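Local coordinates for hypothetical protein (Leishmania major, PDB 3LJN) that is of unknown function but is built from ankyrin repeats, a fold that commonly serves as a scaffold for binding other proteins, at residues A[83-89]-A[118-124]; A[218-222]-A[290-294]. All coordinates share one frame; numbering follows the deposited sequence.

Contact 1: residues A[83-89]-A[118-124]; sequences HGQKPIH and LNECDER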
loop_
_atom_site.group_PDB
_atom_site.type_symbol
_atom_site.label_atom_id
_atom_site.label_comp_id
_atom_site.label_asym_id
_atom_site.label_seq_id
_atom_site.Cartn_x
_atom_site.Cartn_y
_atom_site.Cartn_z
ATOM N N HIS A 83 -4.094 -15.197 16.263
ATOM C CA HIS A 83 -4.874 -15.399 15.058
ATOM C C HIS A 83 -4.174 -14.637 13.928
ATOM O O HIS A 83 -4.807 -13.930 13.163
ATOM C CB HIS A 83 -6.319 -14.909 15.248
ATOM C CG HIS A 83 -7.063 -15.591 16.363
ATOM N ND1 HIS A 83 -7.062 -16.960 16.536
ATOM C CD2 HIS A 83 -7.863 -15.091 17.339
ATOM C CE1 HIS A 83 -7.812 -17.272 17.579
ATOM N NE2 HIS A 83 -8.309 -16.156 18.084
ATOM N N GLY A 84 -2.851 -14.756 13.863
ATOM C CA GLY A 84 -2.070 -14.168 12.778
ATOM C C GLY A 84 -1.791 -12.688 12.890
ATOM O O GLY A 84 -1.256 -12.094 11.979
ATOM N N GLN A 85 -2.115 -12.081 14.016
ATOM C CA GLN A 85 -2.017 -10.631 14.117
ATOM C C GLN A 85 -1.141 -10.128 15.249
ATOM O O GLN A 85 -0.961 -10.787 16.272
ATOM C CB GLN A 85 -3.415 -10.028 14.220
ATOM C CG GLN A 85 -4.221 -10.240 12.940
ATOM C CD GLN A 85 -5.538 -9.517 12.975
ATOM O OE1 GLN A 85 -6.350 -9.743 13.885
ATOM N NE2 GLN A 85 -5.767 -8.625 11.990
ATOM N N LYS A 86 -0.612 -8.933 15.033
ATOM C CA LYS A 86 0.259 -8.254 15.953
ATOM C C LYS A 86 -0.555 -7.103 16.527
ATOM O O LYS A 86 -1.455 -6.621 15.864
ATOM C CB LYS A 86 1.439 -7.706 15.168
ATOM C CG LYS A 86 2.773 -7.933 15.804
ATOM C CD LYS A 86 3.219 -9.357 15.624
ATOM C CE LYS A 86 4.675 -9.502 16.004
ATOM N NZ LYS A 86 5.506 -8.383 15.423
ATOM N N PRO A 87 -0.228 -6.625 17.739
ATOM C CA PRO A 87 -1.058 -5.615 18.421
ATOM C C PRO A 87 -1.391 -4.332 17.653
ATOM O O PRO A 87 -2.439 -3.736 17.902
ATOM C CB PRO A 87 -0.231 -5.283 19.649
ATOM C CG PRO A 87 0.515 -6.564 19.926
ATOM C CD PRO A 87 0.929 -7.002 18.572
ATOM N N ILE A 88 -0.530 -3.901 16.735
ATOM C CA ILE A 88 -0.885 -2.770 15.879
ATOM C C ILE A 88 -2.103 -3.107 15.012
ATOM O O ILE A 88 -3.005 -2.280 14.864
ATOM C CB ILE A 88 0.284 -2.314 14.967
ATOM C CG1 ILE A 88 -0.155 -1.182 14.018
ATOM C CG2 ILE A 88 0.841 -3.489 14.128
ATOM C CD1 ILE A 88 -0.951 -0.070 14.672
ATOM N N HIS A 89 -2.128 -4.308 14.434
ATOM C CA HIS A 89 -3.174 -4.673 13.497
ATOM C C HIS A 89 -4.526 -4.647 14.169
ATOM O O HIS A 89 -5.514 -4.258 13.544
ATOM C CB HIS A 89 -2.956 -6.075 12.951
ATOM C CG HIS A 89 -1.742 -6.220 12.090
ATOM N ND1 HIS A 89 -0.651 -6.974 12.467
ATOM C CD2 HIS A 89 -1.462 -5.742 10.854
ATOM C CE1 HIS A 89 0.257 -6.942 11.508
ATOM N NE2 HIS A 89 -0.208 -6.197 10.520
ATOM N N LEU A 118 4.772 0.519 12.186
ATOM C CA LEU A 118 3.516 0.657 11.444
ATOM C C LEU A 118 3.466 -0.115 10.113
ATOM O O LEU A 118 2.392 -0.316 9.568
ATOM C CB LEU A 118 3.179 2.134 11.201
ATOM C CG LEU A 118 2.648 2.962 12.370
ATOM C CD1 LEU A 118 2.338 4.362 11.903
ATOM C CD2 LEU A 118 1.409 2.348 12.951
ATOM N N ASN A 119 4.601 -0.555 9.592
ATOM C CA ASN A 119 4.612 -1.255 8.307
ATOM C C ASN A 119 4.765 -2.775 8.425
ATOM O O ASN A 119 5.035 -3.444 7.430
ATOM C CB ASN A 119 5.705 -0.670 7.405
ATOM C CG ASN A 119 5.518 0.822 7.155
ATOM O OD1 ASN A 119 4.393 1.291 6.997
ATOM N ND2 ASN A 119 6.621 1.569 7.118
ATOM N N GLU A 120 4.574 -3.304 9.634
ATOM C CA GLU A 120 4.569 -4.755 9.879
ATOM C C GLU A 120 3.481 -5.454 9.079
ATOM O O GLU A 120 2.402 -4.900 8.853
ATOM C CB GLU A 120 4.325 -5.065 11.359
ATOM C CG GLU A 120 5.547 -4.913 12.264
ATOM C CD GLU A 120 6.376 -6.193 12.420
ATOM O OE1 GLU A 120 7.485 -6.105 13.007
ATOM O OE2 GLU A 120 5.925 -7.282 11.977
ATOM N N CYS A 121 3.759 -6.691 8.688
ATOM C CA CYS A 121 2.808 -7.489 7.935
ATOM C C CYS A 121 2.208 -8.608 8.797
ATOM O O CYS A 121 2.922 -9.283 9.537
ATOM C CB CYS A 121 3.505 -8.075 6.715
ATOM S SG CYS A 121 2.483 -8.047 5.271
ATOM N N ASP A 122 0.895 -8.800 8.707
ATOM C CA ASP A 122 0.258 -9.916 9.406
ATOM C C ASP A 122 0.509 -11.198 8.624
ATOM O O ASP A 122 1.141 -11.171 7.566
ATOM C CB ASP A 122 -1.243 -9.661 9.683
ATOM C CG ASP A 122 -2.116 -9.700 8.433
ATOM O OD1 ASP A 122 -1.759 -10.392 7.464
ATOM O OD2 ASP A 122 -3.192 -9.047 8.439
ATOM N N GLU A 123 0.063 -12.322 9.164
ATOM C CA GLU A 123 0.240 -13.600 8.498
ATOM C C GLU A 123 -1.126 -14.286 8.502
ATOM O O GLU A 123 -1.291 -15.379 9.014
ATOM C CB GLU A 123 1.350 -14.423 9.181
ATOM C CG GLU A 123 2.527 -13.566 9.722
ATOM C CD GLU A 123 3.920 -14.217 9.593
ATOM O OE1 GLU A 123 4.049 -15.454 9.770
ATOM O OE2 GLU A 123 4.894 -13.466 9.329
ATOM N N ARG A 124 -2.100 -13.605 7.906
ATOM C CA ARG A 124 -3.507 -13.984 7.978
ATOM C C ARG A 124 -4.093 -14.214 6.579
ATOM O O ARG A 124 -4.333 -13.256 5.847
ATOM C CB ARG A 124 -4.278 -12.872 8.699
ATOM C CG ARG A 124 -5.699 -13.217 9.074
ATOM C CD ARG A 124 -6.458 -12.001 9.606
ATOM N NE ARG A 124 -7.516 -12.388 10.550
ATOM C CZ ARG A 124 -8.349 -11.543 11.167
ATOM N NH1 ARG A 124 -8.281 -10.231 10.941
ATOM N NH2 ARG A 124 -9.261 -12.016 12.015
#
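His89 lies against the backbone of residues 120-122. Its NE2 gives a weak hydrogen bond to Glu120 O (3.4 Å), and one ring face receives Asp122 CB, 3.8 Å from the ring centroid, in a CH-pi contact. Further along, the two loops are joined backbone to backbone: Glu123 N donates a nearly straight bond (175°) to Gly84 O at 3.1 Å. Beside it one face of the Arg124 guanidinium lies over the end of the Gln85 amide, the planes inclined by 41°. The chain of Arg124 leaves with CG anti to the backbone N (chi1 -170°) and runs extended to NE, which carries the guanidinium out to the Gln85 amide. Lys86 NZ reaches Glu120 OE2 in a long salt bridge of 3.6 Å, while Ile88 CD1 meets Leu118 CD2 at 3.8 Å, the side chains crossing at about a right angle. In the second shell, Lys86 N donates to His89 ND1 (3.2 Å) in the ring plane, fixing the ring's rotation and leaving NE2 for the neighbouring loop. Asp122 OD1 accepts from Arg124 N in an Asx turn, and Trp144 NE1 donates a hydrogen bond to Asp122 OD2. Lys86-Pro87-Ile88-His89, with Lys86 as N-cap, stands where ankyrin repeats usually carry Thr-Pro-Leu-His, whose histidine likewise ties its own helix start to the following loop.

Contact 2: residues A[218-222]-A[290-294]; sequences AILIN and WLDFV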
loop_
_atom_site.group_PDB
_atom_site.type_symbol
_atom_site.label_atom_id
_atom_site.label_comp_id
_atom_site.label_asym_id
_atom_site.label_seq_id
_atom_site.Cartn_x
_atom_site.Cartn_y
_atom_site.Cartn_z
ATOM N N ALA A 218 -3.457 1.934 -13.099
ATOM C CA ALA A 218 -3.834 3.321 -13.402
ATOM C C ALA A 218 -4.160 3.435 -14.863
ATOM O O ALA A 218 -5.284 3.762 -15.202
ATOM C CB ALA A 218 -2.734 4.300 -13.043
ATOM N N ILE A 219 -3.192 3.159 -15.734
ATOM C CA ILE A 219 -3.484 3.043 -17.164
ATOM C C ILE A 219 -4.463 1.893 -17.407
ATOM O O ILE A 219 -5.501 2.094 -18.023
ATOM C CB ILE A 219 -2.229 2.821 -18.036
ATOM C CG1 ILE A 219 -1.237 3.981 -17.898
ATOM C CG2 ILE A 219 -2.631 2.696 -19.504
ATOM C CD1 ILE A 219 -0.033 3.879 -18.815
ATOM N N LEU A 220 -4.140 0.703 -16.896
ATOM C CA LEU A 220 -5.028 -0.474 -16.996
ATOM C C LEU A 220 -6.390 -0.237 -16.364
ATOM O O LEU A 220 -7.385 -0.802 -16.807
ATOM C CB LEU A 220 -4.400 -1.696 -16.322
ATOM C CG LEU A 220 -3.107 -2.215 -16.933
ATOM C CD1 LEU A 220 -2.544 -3.344 -16.075
ATOM C CD2 LEU A 220 -3.335 -2.658 -18.362
ATOM N N ILE A 221 -6.400 0.582 -15.317
ATOM C CA ILE A 221 -7.596 0.923 -14.551
ATOM C C ILE A 221 -8.388 2.047 -15.196
ATOM O O ILE A 221 -9.549 2.265 -14.859
ATOM C CB ILE A 221 -7.186 1.373 -13.150
ATOM C CG1 ILE A 221 -6.608 0.191 -12.387
ATOM C CG2 ILE A 221 -8.343 1.957 -12.382
ATOM C CD1 ILE A 221 -6.310 0.533 -10.970
ATOM N N ASN A 222 -7.749 2.752 -16.121
ATOM C CA ASN A 222 -8.309 3.932 -16.776
ATOM C C ASN A 222 -8.457 5.135 -15.832
ATOM O O ASN A 222 -9.444 5.871 -15.878
ATOM C CB ASN A 222 -9.631 3.620 -17.487
ATOM C CG ASN A 222 -10.016 4.692 -18.501
ATOM O OD1 ASN A 222 -9.198 5.536 -18.886
ATOM N ND2 ASN A 222 -11.269 4.664 -18.930
ATOM N N TRP A 290 -6.041 -2.504 -28.387
ATOM C CA TRP A 290 -6.667 -1.508 -27.513
ATOM C C TRP A 290 -7.255 -2.124 -26.260
ATOM O O TRP A 290 -7.793 -3.211 -26.320
ATOM C CB TRP A 290 -7.803 -0.813 -28.241
ATOM C CG TRP A 290 -7.436 -0.237 -29.525
ATOM C CD1 TRP A 290 -7.786 -0.704 -30.747
ATOM C CD2 TRP A 290 -6.650 0.930 -29.740
ATOM N NE1 TRP A 290 -7.266 0.106 -31.728
ATOM C CE2 TRP A 290 -6.563 1.121 -31.134
ATOM C CE3 TRP A 290 -6.012 1.838 -28.894
ATOM C CZ2 TRP A 290 -5.855 2.183 -31.703
ATOM C CZ3 TRP A 290 -5.300 2.898 -29.460
ATOM C CH2 TRP A 290 -5.233 3.060 -30.848
ATOM N N LEU A 291 -7.188 -1.412 -25.136
ATOM C CA LEU A 291 -7.756 -1.919 -23.875
ATOM C C LEU A 291 -9.285 -1.802 -23.861
ATOM O O LEU A 291 -9.863 -1.068 -24.646
ATOM C CB LEU A 291 -7.137 -1.217 -22.662
ATOM C CG LEU A 291 -5.608 -1.213 -22.581
ATOM C CD1 LEU A 291 -5.180 -0.427 -21.386
ATOM C CD2 LEU A 291 -5.030 -2.591 -22.519
ATOM N N ASP A 292 -9.930 -2.528 -22.959
ATOM C CA ASP A 292 -11.370 -2.807 -23.055
ATOM C C ASP A 292 -12.293 -1.610 -22.842
ATOM O O ASP A 292 -13.322 -1.495 -23.510
ATOM C CB ASP A 292 -11.743 -3.924 -22.079
ATOM C CG ASP A 292 -10.907 -5.176 -22.296
ATOM O OD1 ASP A 292 -9.989 -5.116 -23.176
ATOM O OD2 ASP A 292 -11.164 -6.199 -21.592
ATOM N N PHE A 293 -11.930 -0.746 -21.899
ATOM C CA PHE A 293 -12.580 0.554 -21.691
ATOM C C PHE A 293 -12.391 1.538 -22.865
ATOM O O PHE A 293 -12.893 2.654 -22.788
ATOM C CB PHE A 293 -12.020 1.203 -20.419
ATOM C CG PHE A 293 -10.523 1.412 -20.463
ATOM C CD1 PHE A 293 -9.972 2.518 -21.112
ATOM C CD2 PHE A 293 -9.662 0.483 -19.891
ATOM C CE1 PHE A 293 -8.606 2.706 -21.177
ATOM C CE2 PHE A 293 -8.291 0.668 -19.954
ATOM C CZ PHE A 293 -7.764 1.786 -20.598
ATOM N N VAL A 294 -11.628 1.155 -23.899
ATOM C CA VAL A 294 -11.459 1.940 -25.137
ATOM C C VAL A 294 -12.469 1.458 -26.169
ATOM O O VAL A 294 -12.546 0.259 -26.402
ATOM C CB VAL A 294 -10.071 1.717 -25.781
ATOM C CG1 VAL A 294 -9.828 2.726 -26.851
ATOM C CG2 VAL A 294 -8.982 1.766 -24.759
#
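Asn222 and Phe293 form the close part of this contact. Asn222 CB sits over the centre of the phenyl ring, 3.7 Å from the centroid and 7° off the normal, as a CH-pi contact, and the side-chain amide lies nearly parallel to the ring (planes 16° apart), stacked on the same face with Asn222 ND2 3.3 Å from Phe293 CD1. A chi1 of -163° turns the Asn222 amide away from its own backbone N and lays it along the ring. The far end of the ring reaches the carbonyls of Ile219 and Leu220 obliquely, Phe293 CZ standing 3.4 Å from Ile219 O. Asn222, with positive phi, closes helix 216-219 in a Schellman motif, and Phe293 packs on the C-terminal end of this short helix within the ankyrin-like solenoid; Phe293 itself belongs to the type I turn from Leu291 to Val294, in the long loop before helix 300-317. Leu291 is looser: its CD1 lies 4.2 Å from Leu220 CD2 and 4.4 Å from Ile219 CG2. No hydrogen bond crosses between the segments. Leu220 is exposed despite this touch, whereas Ile219 is buried against Leu250, Ala254 and Met256; Ala254 also touches Leu291 and Phe293.

The two contacts lie on opposite sides of the chain's centre, their own centres about 34 Å apart and their nearest atoms about 20 Å, and share no helix or loop. Contact 1 is the larger and the more buried, joining the start of helix 87-93 and the loop before it to the end of helix 114-118 and the loop after it, and it mixes backbone hydrogen bonding, a histidine, charges and aliphatic packing. Contact 2, a surface contact farther out along the solenoid, sets the end of helix 216-219 against a long loop leading to helix 300-317. It depends on ring-face stacking and van der Waals touch alone. One helix start is held largely by polar contacts, several of them weak or long; one helix end is covered by Phe293 and Leu291.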